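Local structure of ketosynthase (Streptomyces sp. MSC090213JE08, 6KXD) at residues Q292-F297 with V385-N390; D296-H301 with P325-V330. The protein probably catalyses the condensation of a fatty acyl-ACP with malonyl-ACP to a 3-oxoacyl-ACP, as the ketosynthase of a highly reducing type II polyketide synthase. All coordinates share one frame; numbering follows the deposited sequence.

Contact 1. Residues Q292-F297 with V385-N390; sequences QEEIDF and VRIVQN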
ATOM      1  N   GLN A 292      25.551 -14.757   0.065  1.00 61.30           N
ATOM      2  CA  GLN A 292      24.875 -15.607   1.031  1.00 58.36           C
ATOM      3  C   GLN A 292      25.736 -15.757   2.302  1.00 61.81           C
ATOM      4  O   GLN A 292      25.206 -15.716   3.407  1.00 58.23           O
ATOM      5  CB  GLN A 292      24.577 -16.981   0.428  1.00 64.82           C
ATOM      6  CG  GLN A 292      23.318 -17.030  -0.424  1.00 67.22           C
ATOM      7  CD  GLN A 292      23.562 -16.910  -1.911  1.00 67.15           C
ATOM      8  OE1 GLN A 292      24.323 -16.072  -2.382  1.00 62.74           O
ATOM      9  NE2 GLN A 292      22.857 -17.721  -2.682  1.00 74.15           N
ATOM     10  N   GLU A 293      27.057 -15.927   2.124  1.00 69.97           N
ATOM     11  CA  GLU A 293      28.059 -16.120   3.225  1.00 78.90           C
ATOM     12  C   GLU A 293      27.955 -15.016   4.282  1.00 72.60           C
ATOM     13  O   GLU A 293      28.110 -15.288   5.468  1.00 77.67           O
ATOM     14  CB  GLU A 293      29.508 -16.112   2.710  1.00 78.68           C
ATOM     15  CG  GLU A 293      29.902 -17.372   1.956  1.00 86.76           C
ATOM     16  CD  GLU A 293      29.455 -17.376   0.506  1.00 86.61           C
ATOM     17  OE1 GLU A 293      30.031 -16.603  -0.274  1.00 88.02           O
ATOM     18  OE2 GLU A 293      28.501 -18.111   0.174  1.00 87.73           O
ATOM     19  N   GLU A 294      27.744 -13.771   3.839  1.00 69.29           N
ATOM     20  CA  GLU A 294      27.925 -12.605   4.700  1.00 66.48           C
ATOM     21  C   GLU A 294      26.684 -12.371   5.565  1.00 59.62           C
ATOM     22  O   GLU A 294      26.689 -11.490   6.412  1.00 62.71           O
ATOM     23  CB  GLU A 294      28.196 -11.327   3.902  1.00 67.79           C
ATOM     24  CG  GLU A 294      29.271 -11.436   2.838  1.00 66.93           C
ATOM     25  CD  GLU A 294      29.525 -10.103   2.157  1.00 72.85           C
ATOM     26  OE1 GLU A 294      29.896  -9.154   2.864  1.00 75.41           O
ATOM     27  OE2 GLU A 294      29.301  -9.997   0.938  1.00 76.96           O
ATOM     28  N   ILE A 295      25.615 -13.149   5.352  1.00 63.46           N
ATOM     29  CA  ILE A 295      24.387 -12.979   6.139  1.00 58.98           C
ATOM     30  C   ILE A 295      24.540 -13.688   7.493  1.00 52.83           C
ATOM     31  O   ILE A 295      24.743 -14.896   7.572  1.00 49.95           O
ATOM     32  CB  ILE A 295      23.150 -13.472   5.368  1.00 54.55           C
ATOM     33  CG1 ILE A 295      22.930 -12.672   4.075  1.00 52.94           C
ATOM     34  CG2 ILE A 295      21.938 -13.477   6.296  1.00 55.35           C
ATOM     35  CD1 ILE A 295      22.716 -11.184   4.261  1.00 52.86           C
ATOM     36  N   ASP A 296      24.397 -12.912   8.572  1.00 57.62           N
ATOM     37  CA  ASP A 296      24.580 -13.408   9.926  1.00 55.28           C
ATOM     38  C   ASP A 296      23.337 -14.145  10.400  1.00 58.64           C
ATOM     39  O   ASP A 296      23.457 -15.179  11.019  1.00 60.41           O
ATOM     40  CB  ASP A 296      25.019 -12.266  10.837  1.00 59.12           C
ATOM     41  CG  ASP A 296      26.389 -11.806  10.379  1.00 61.07           C
ATOM     42  OD1 ASP A 296      27.241 -12.702  10.160  1.00 64.81           O
ATOM     43  OD2 ASP A 296      26.561 -10.599  10.131  1.00 57.45           O
ATOM     44  N   PHE A 297      22.145 -13.606  10.125  1.00 56.54           N
ATOM     45  CA  PHE A 297      20.922 -14.366  10.332  1.00 53.66           C
ATOM     46  C   PHE A 297      19.810 -13.797   9.433  1.00 47.49           C
ATOM     47  O   PHE A 297      19.900 -12.697   8.917  1.00 51.85           O
ATOM     48  CB  PHE A 297      20.518 -14.435  11.815  1.00 53.68           C
ATOM     49  CG  PHE A 297      19.886 -13.197  12.399  1.00 49.72           C
ATOM     50  CD1 PHE A 297      20.670 -12.146  12.840  1.00 53.72           C
ATOM     51  CD2 PHE A 297      18.506 -13.059  12.449  1.00 53.81           C
ATOM     52  CE1 PHE A 297      20.088 -11.003  13.366  1.00 54.89           C
ATOM     53  CE2 PHE A 297      17.921 -11.906  12.950  1.00 51.14           C
ATOM     54  CZ  PHE A 297      18.713 -10.893  13.437  1.00 58.95           C
ATOM     55  N   VAL A 385      26.764  -9.768  14.724  1.00 70.41           N
ATOM     56  CA  VAL A 385      25.772  -9.593  13.660  1.00 64.28           C
ATOM     57  C   VAL A 385      26.097  -8.300  12.911  1.00 54.52           C
ATOM     58  O   VAL A 385      25.959  -7.200  13.430  1.00 58.55           O
ATOM     59  CB  VAL A 385      24.349  -9.615  14.236  1.00 69.26           C
ATOM     60  CG1 VAL A 385      24.093 -10.866  15.055  1.00 70.00           C
ATOM     61  CG2 VAL A 385      24.068  -8.402  15.077  1.00 77.48           C
ATOM     62  N   ARG A 386      26.564  -8.452  11.673  1.00 60.15           N
ATOM     63  CA  ARG A 386      26.935  -7.327  10.835  1.00 63.85           C
ATOM     64  C   ARG A 386      25.874  -7.103   9.733  1.00 55.58           C
ATOM     65  O   ARG A 386      25.662  -5.973   9.352  1.00 54.23           O
ATOM     66  CB  ARG A 386      28.334  -7.535  10.239  1.00 72.80           C
ATOM     67  CG  ARG A 386      29.473  -7.605  11.256  1.00 81.23           C
ATOM     68  CD  ARG A 386      30.663  -8.396  10.718  1.00 91.26           C
ATOM     69  NE  ARG A 386      30.350  -9.817  10.502  1.00102.09           N
ATOM     70  CZ  ARG A 386      31.033 -10.648   9.710  1.00100.50           C
ATOM     71  NH1 ARG A 386      32.157 -10.248   9.138  1.00 91.93           N
ATOM     72  NH2 ARG A 386      30.585 -11.873   9.480  1.00 93.80           N
ATOM     73  N   ILE A 387      25.268  -8.181   9.215  1.00 60.31           N
ATOM     74  CA  ILE A 387      24.358  -8.113   8.065  1.00 59.01           C
ATOM     75  C   ILE A 387      23.190  -9.060   8.336  1.00 56.61           C
ATOM     76  O   ILE A 387      23.392 -10.221   8.722  1.00 57.69           O
ATOM     77  CB  ILE A 387      25.102  -8.430   6.747  1.00 58.83           C
ATOM     78  CG1 ILE A 387      26.312  -7.504   6.556  1.00 55.83           C
ATOM     79  CG2 ILE A 387      24.150  -8.377   5.552  1.00 58.86           C
ATOM     80  CD1 ILE A 387      27.055  -7.696   5.250  1.00 53.73           C
ATOM     81  N   VAL A 388      21.962  -8.549   8.164  1.00 50.56           N
ATOM     82  CA  VAL A 388      20.780  -9.298   8.497  1.00 47.82           C
ATOM     83  C   VAL A 388      19.772  -9.184   7.343  1.00 47.70           C
ATOM     84  O   VAL A 388      19.655  -8.161   6.716  1.00 52.50           O
ATOM     85  CB  VAL A 388      20.164  -8.827   9.823  1.00 51.47           C
ATOM     86  CG1 VAL A 388      18.946  -9.651  10.190  1.00 51.26           C
ATOM     87  CG2 VAL A 388      21.174  -8.832  10.957  1.00 55.40           C
ATOM     88  N   GLN A 389      19.131 -10.311   7.047  1.00 50.10           N
ATOM     89  CA  GLN A 389      18.043 -10.399   6.080  1.00 52.31           C
ATOM     90  C   GLN A 389      16.715 -10.462   6.845  1.00 52.88           C
ATOM     91  O   GLN A 389      16.532 -11.214   7.782  1.00 45.18           O
ATOM     92  CB  GLN A 389      18.279 -11.589   5.156  1.00 49.84           C
ATOM     93  CG  GLN A 389      17.091 -11.941   4.282  1.00 48.91           C
ATOM     94  CD  GLN A 389      17.411 -13.167   3.461  1.00 50.47           C
ATOM     95  OE1 GLN A 389      18.527 -13.334   2.983  1.00 57.33           O
ATOM     96  NE2 GLN A 389      16.436 -14.033   3.291  1.00 48.45           N
ATOM     97  N   ASN A 390      15.783  -9.605   6.441  1.00 43.72           N
ATOM     98  CA  ASN A 390      14.463  -9.637   6.983  1.00 45.88           C
ATOM     99  C   ASN A 390      13.482  -9.993   5.875  1.00 47.44           C
ATOM    100  O   ASN A 390      13.290  -9.204   4.958  1.00 44.34           O
ATOM    101  CB  ASN A 390      14.102  -8.268   7.556  1.00 46.04           C
ATOM    102  CG  ASN A 390      12.762  -8.214   8.250  1.00 50.79           C
ATOM    103  OD1 ASN A 390      12.475  -9.051   9.120  1.00 46.25           O
ATOM    104  ND2 ASN A 390      11.965  -7.203   7.909  1.00 45.85           N
TER
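The polar contacts centre on Asp296, whose carboxylate meets Arg386 and Ile387. Its OD2 takes two main-chain N-H groups in succession: Arg386 N lies 2.6 Å from Asp296 OD2, coming from above the carboxylate plane, and Ile387 N lies 2.9 Å from the same oxygen, closer to that plane, on the anti side of OD2. CG lies beside the aspartate's own backbone nitrogen (chi1 -65°), which turns the carboxylate toward the 385-387 backbone. The backbone N-H of Asp296 goes to Ile387 O, 2.9 Å from Asp296 N. Ile387 is thus gripped at both its N-H and its C=O by one residue. The other oxygen, Asp296 OD1, makes a long salt bridge of 3.5 Å to Arg386 NH2, at the guanidinium edge; NE of that arginine pairs with Asp384. One further main-chain bond, Gln389 N to Phe297 O, continues the pairing, while the amide end of Gln389 turns to Tyr320 and Asn391.

The apolar contacts fall into two groups. Val388 CG1 sits over one face of the Phe297 ring in a CH-pi contact, 3.6 Å from the ring centroid and shifted toward the rim by CZ, while Val388 CG2 comes to 3.4 Å from Phe297 CE1. Ala352 of helix 341-355 and Pro359 also touch this ring. At the other group, the Ile295 and Ile387 side chains cross at about a right angle, and Ile295 CD1 presses on Ile387 CG2 at 3.4 Å, tighter than ordinary van der Waals contact; Leu285 of helix 274-288 packs on Ile295.

The loop after helix 274-288 comes across the start of strand 387-394 before strand 297-299 settles parallel to it; strand 398-405 lies antiparallel on the other edge of 387-394, in the mixed core sheet of the thiolase fold.

Contact 2. Residues D296-H301 with P325-V330; sequences DFISAH and PRTVAV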
ATOM      1  N   ASP A 296      24.397 -12.912   8.572  1.00 57.62           N
ATOM      2  CA  ASP A 296      24.580 -13.408   9.926  1.00 55.28           C
ATOM      3  C   ASP A 296      23.337 -14.145  10.400  1.00 58.64           C
ATOM      4  O   ASP A 296      23.457 -15.179  11.019  1.00 60.41           O
ATOM      5  CB  ASP A 296      25.019 -12.266  10.837  1.00 59.12           C
ATOM      6  CG  ASP A 296      26.389 -11.806  10.379  1.00 61.07           C
ATOM      7  OD1 ASP A 296      27.241 -12.702  10.160  1.00 64.81           O
ATOM      8  OD2 ASP A 296      26.561 -10.599  10.131  1.00 57.45           O
ATOM      9  N   PHE A 297      22.145 -13.606  10.125  1.00 56.54           N
ATOM     10  CA  PHE A 297      20.922 -14.366  10.332  1.00 53.66           C
ATOM     11  C   PHE A 297      19.810 -13.797   9.433  1.00 47.49           C
ATOM     12  O   PHE A 297      19.900 -12.697   8.917  1.00 51.85           O
ATOM     13  CB  PHE A 297      20.518 -14.435  11.815  1.00 53.68           C
ATOM     14  CG  PHE A 297      19.886 -13.197  12.399  1.00 49.72           C
ATOM     15  CD1 PHE A 297      20.670 -12.146  12.840  1.00 53.72           C
ATOM     16  CD2 PHE A 297      18.506 -13.059  12.449  1.00 53.81           C
ATOM     17  CE1 PHE A 297      20.088 -11.003  13.366  1.00 54.89           C
ATOM     18  CE2 PHE A 297      17.921 -11.906  12.950  1.00 51.14           C
ATOM     19  CZ  PHE A 297      18.713 -10.893  13.437  1.00 58.95           C
ATOM     20  N   ILE A 298      18.800 -14.631   9.235  1.00 55.83           N
ATOM     21  CA  ILE A 298      17.576 -14.284   8.577  1.00 51.08           C
ATOM     22  C   ILE A 298      16.536 -14.097   9.660  1.00 45.27           C
ATOM     23  O   ILE A 298      16.354 -14.987  10.514  1.00 50.58           O
ATOM     24  CB  ILE A 298      17.172 -15.386   7.586  1.00 45.96           C
ATOM     25  CG1 ILE A 298      18.259 -15.596   6.538  1.00 47.39           C
ATOM     26  CG2 ILE A 298      15.796 -15.090   6.989  1.00 48.87           C
ATOM     27  CD1 ILE A 298      18.189 -16.918   5.802  1.00 48.70           C
ATOM     28  N   SER A 299      15.871 -12.939   9.634  1.00 47.32           N
ATOM     29  CA  SER A 299      14.610 -12.731  10.309  1.00 45.30           C
ATOM     30  C   SER A 299      13.510 -13.211   9.348  1.00 47.94           C
ATOM     31  O   SER A 299      13.215 -12.556   8.322  1.00 45.34           O
ATOM     32  CB  SER A 299      14.406 -11.277  10.689  1.00 44.69           C
ATOM     33  OG  SER A 299      13.066 -11.055  11.116  1.00 48.52           O
ATOM     34  N   ALA A 300      12.974 -14.387   9.648  1.00 44.43           N
ATOM     35  CA  ALA A 300      12.071 -15.110   8.804  1.00 46.28           C
ATOM     36  C   ALA A 300      10.690 -14.459   8.845  1.00 48.40           C
ATOM     37  O   ALA A 300      10.340 -13.847   9.830  1.00 44.63           O
ATOM     38  CB  ALA A 300      11.993 -16.545   9.236  1.00 44.23           C
ATOM     39  N   HIS A 301       9.941 -14.605   7.753  1.00 46.42           N
ATOM     40  CA  HIS A 301       8.523 -14.300   7.747  1.00 48.30           C
ATOM     41  C   HIS A 301       7.849 -15.155   8.817  1.00 47.95           C
ATOM     42  O   HIS A 301       7.015 -14.684   9.610  1.00 45.23           O
ATOM     43  CB  HIS A 301       7.910 -14.540   6.369  1.00 45.04           C
ATOM     44  CG  HIS A 301       6.439 -14.281   6.337  1.00 41.68           C
ATOM     45  ND1 HIS A 301       5.885 -13.062   6.691  1.00 45.67           N
ATOM     46  CD2 HIS A 301       5.417 -15.064   5.954  1.00 47.45           C
ATOM     47  CE1 HIS A 301       4.575 -13.162   6.568  1.00 44.38           C
ATOM     48  NE2 HIS A 301       4.279 -14.358   6.103  1.00 48.90           N
ATOM     49  N   PRO A 325      22.005 -19.547   7.011  1.00 67.18           N
ATOM     50  CA  PRO A 325      22.293 -18.872   8.272  1.00 59.11           C
ATOM     51  C   PRO A 325      21.182 -19.213   9.268  1.00 59.96           C
ATOM     52  O   PRO A 325      20.134 -19.797   8.901  1.00 52.24           O
ATOM     53  CB  PRO A 325      22.323 -17.385   7.902  1.00 66.31           C
ATOM     54  CG  PRO A 325      21.380 -17.304   6.718  1.00 69.26           C
ATOM     55  CD  PRO A 325      21.543 -18.614   5.967  1.00 66.20           C
ATOM     56  N   ARG A 326      21.431 -18.867  10.528  1.00 54.34           N
ATOM     57  CA  ARG A 326      20.423 -18.970  11.546  1.00 50.04           C
ATOM     58  C   ARG A 326      19.192 -18.187  11.086  1.00 50.63           C
ATOM     59  O   ARG A 326      19.333 -17.096  10.572  1.00 49.36           O
ATOM     60  CB  ARG A 326      20.944 -18.416  12.874  1.00 54.10           C
ATOM     61  CG  ARG A 326      21.858 -19.397  13.595  1.00 59.03           C
ATOM     62  CD  ARG A 326      22.646 -18.779  14.722  1.00 66.80           C
ATOM     63  NE  ARG A 326      23.709 -17.917  14.243  1.00 70.11           N
ATOM     64  CZ  ARG A 326      24.655 -17.411  15.026  1.00 79.61           C
ATOM     65  NH1 ARG A 326      24.696 -17.766  16.301  1.00 74.45           N
ATOM     66  NH2 ARG A 326      25.545 -16.559  14.541  1.00 78.49           N
ATOM     67  N   THR A 327      18.024 -18.774  11.295  1.00 50.76           N
ATOM     68  CA  THR A 327      16.786 -18.295  10.774  1.00 51.81           C
ATOM     69  C   THR A 327      15.790 -18.272  11.934  1.00 47.48           C
ATOM     70  O   THR A 327      15.334 -19.284  12.400  1.00 52.73           O
ATOM     71  CB  THR A 327      16.338 -19.151   9.579  1.00 45.56           C
ATOM     72  OG1 THR A 327      17.313 -19.009   8.552  1.00 46.55           O
ATOM     73  CG2 THR A 327      14.954 -18.790   9.083  1.00 53.87           C
ATOM     74  N   VAL A 328      15.420 -17.065  12.346  1.00 47.29           N
ATOM     75  CA  VAL A 328      14.607 -16.840  13.498  1.00 44.90           C
ATOM     76  C   VAL A 328      13.292 -16.171  13.094  1.00 52.81           C
ATOM     77  O   VAL A 328      13.222 -15.482  12.070  1.00 51.53           O
ATOM     78  CB  VAL A 328      15.367 -15.968  14.513  1.00 47.29           C
ATOM     79  CG1 VAL A 328      16.773 -16.495  14.728  1.00 49.84           C
ATOM     80  CG2 VAL A 328      15.406 -14.499  14.122  1.00 46.27           C
ATOM     81  N   ALA A 329      12.283 -16.377  13.935  1.00 49.12           N
ATOM     82  CA  ALA A 329      10.921 -15.920  13.715  1.00 47.25           C
ATOM     83  C   ALA A 329      10.456 -15.049  14.897  1.00 51.32           C
ATOM     84  O   ALA A 329       9.913 -15.528  15.868  1.00 45.07           O
ATOM     85  CB  ALA A 329      10.013 -17.091  13.476  1.00 47.44           C
ATOM     86  N   VAL A 330      10.577 -13.728  14.717  1.00 49.43           N
ATOM     87  CA  VAL A 330      10.128 -12.683  15.652  1.00 49.87           C
ATOM     88  C   VAL A 330       8.642 -12.806  15.972  1.00 46.20           C
ATOM     89  O   VAL A 330       8.210 -12.449  17.072  1.00 47.77           O
ATOM     90  CB  VAL A 330      10.484 -11.299  15.063  1.00 49.86           C
ATOM     91  CG1 VAL A 330       9.862 -10.142  15.833  1.00 60.70           C
ATOM     92  CG2 VAL A 330      11.988 -11.129  14.979  1.00 53.91           C
TER
HETATM   93  O   HOH W   1      11.032 -12.645  11.945  1.00 48.58           O
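Ile298 and Thr327 lie side by side and point the same way, with Ile298 CD1 3.6 Å from Thr327 OG1. That same CD1 is pushed against Pro325 CG at 3.3 Å, closer than carbons usually come. Farther on, Thr327 CG2 meets Ala300 CB at 3.7 Å. Beneath these side chains the main chains are joined by three nearly straight bonds: Ile298 N to Arg326 O, Val328 N to Ile298 O, and Ala300 N to Val328 O, the last 2.7 Å long. Phe297, Arg326 and Val328 point to the opposite face, where Val328 CG2 approaches the Phe297 ring obliquely, 3.8 Å from CE2, and Ile358 packs on all three.

Strands 297-299 and 326-328 run parallel, 19° apart, as the two strands of a beta-alpha-beta unit. Its connecting helix, 306-320, places Ile316 against both Ile298 and Thr327.

Thr327 is itself held in place: with OG1 beside the backbone nitrogen (chi1 -63°), its hydroxyl donates back to Pro325 O, 2.9 Å from OG1 and met from above the carbonyl plane. An alanine here would probably leave Pro325 O without that donor and open a gap beside Ile298 CD1 and Ala300 CB.

Beyond the last main-chain bond a water takes over, donating to Ser299 OG at 2.7 Å and to Ala300 O, and accepting from Val330 N, 3.0 Å away. Ser299 OG has a second partner in Asn390 OD1, while the backbone of Ala329 is fixed through its N-H to Thr361 and its C=O to Ser332.

In the fold
Both contacts start from the same run of chain, share Asp296 and Phe297, and have centres about 9 Å apart. Along the chain come segments 292-297 and 296-301, then helix 306-320, segment 325-330, helix 341-355 and finally segment 385-390. In the core sheet strand 297-299 lies between 326-328 (contact 2) and 387-394 (contact 1), parallel to both. The two contacts also meet directly: Ser299 N is probably hydrogen-bonded to Gln389 O, and Ile295 O packs on Pro325 CB. Past this central strand the chain reaches His301, whose side chain touches Cys170, consistent with the cysteine-histidine active centre of beta-ketoacyl synthases.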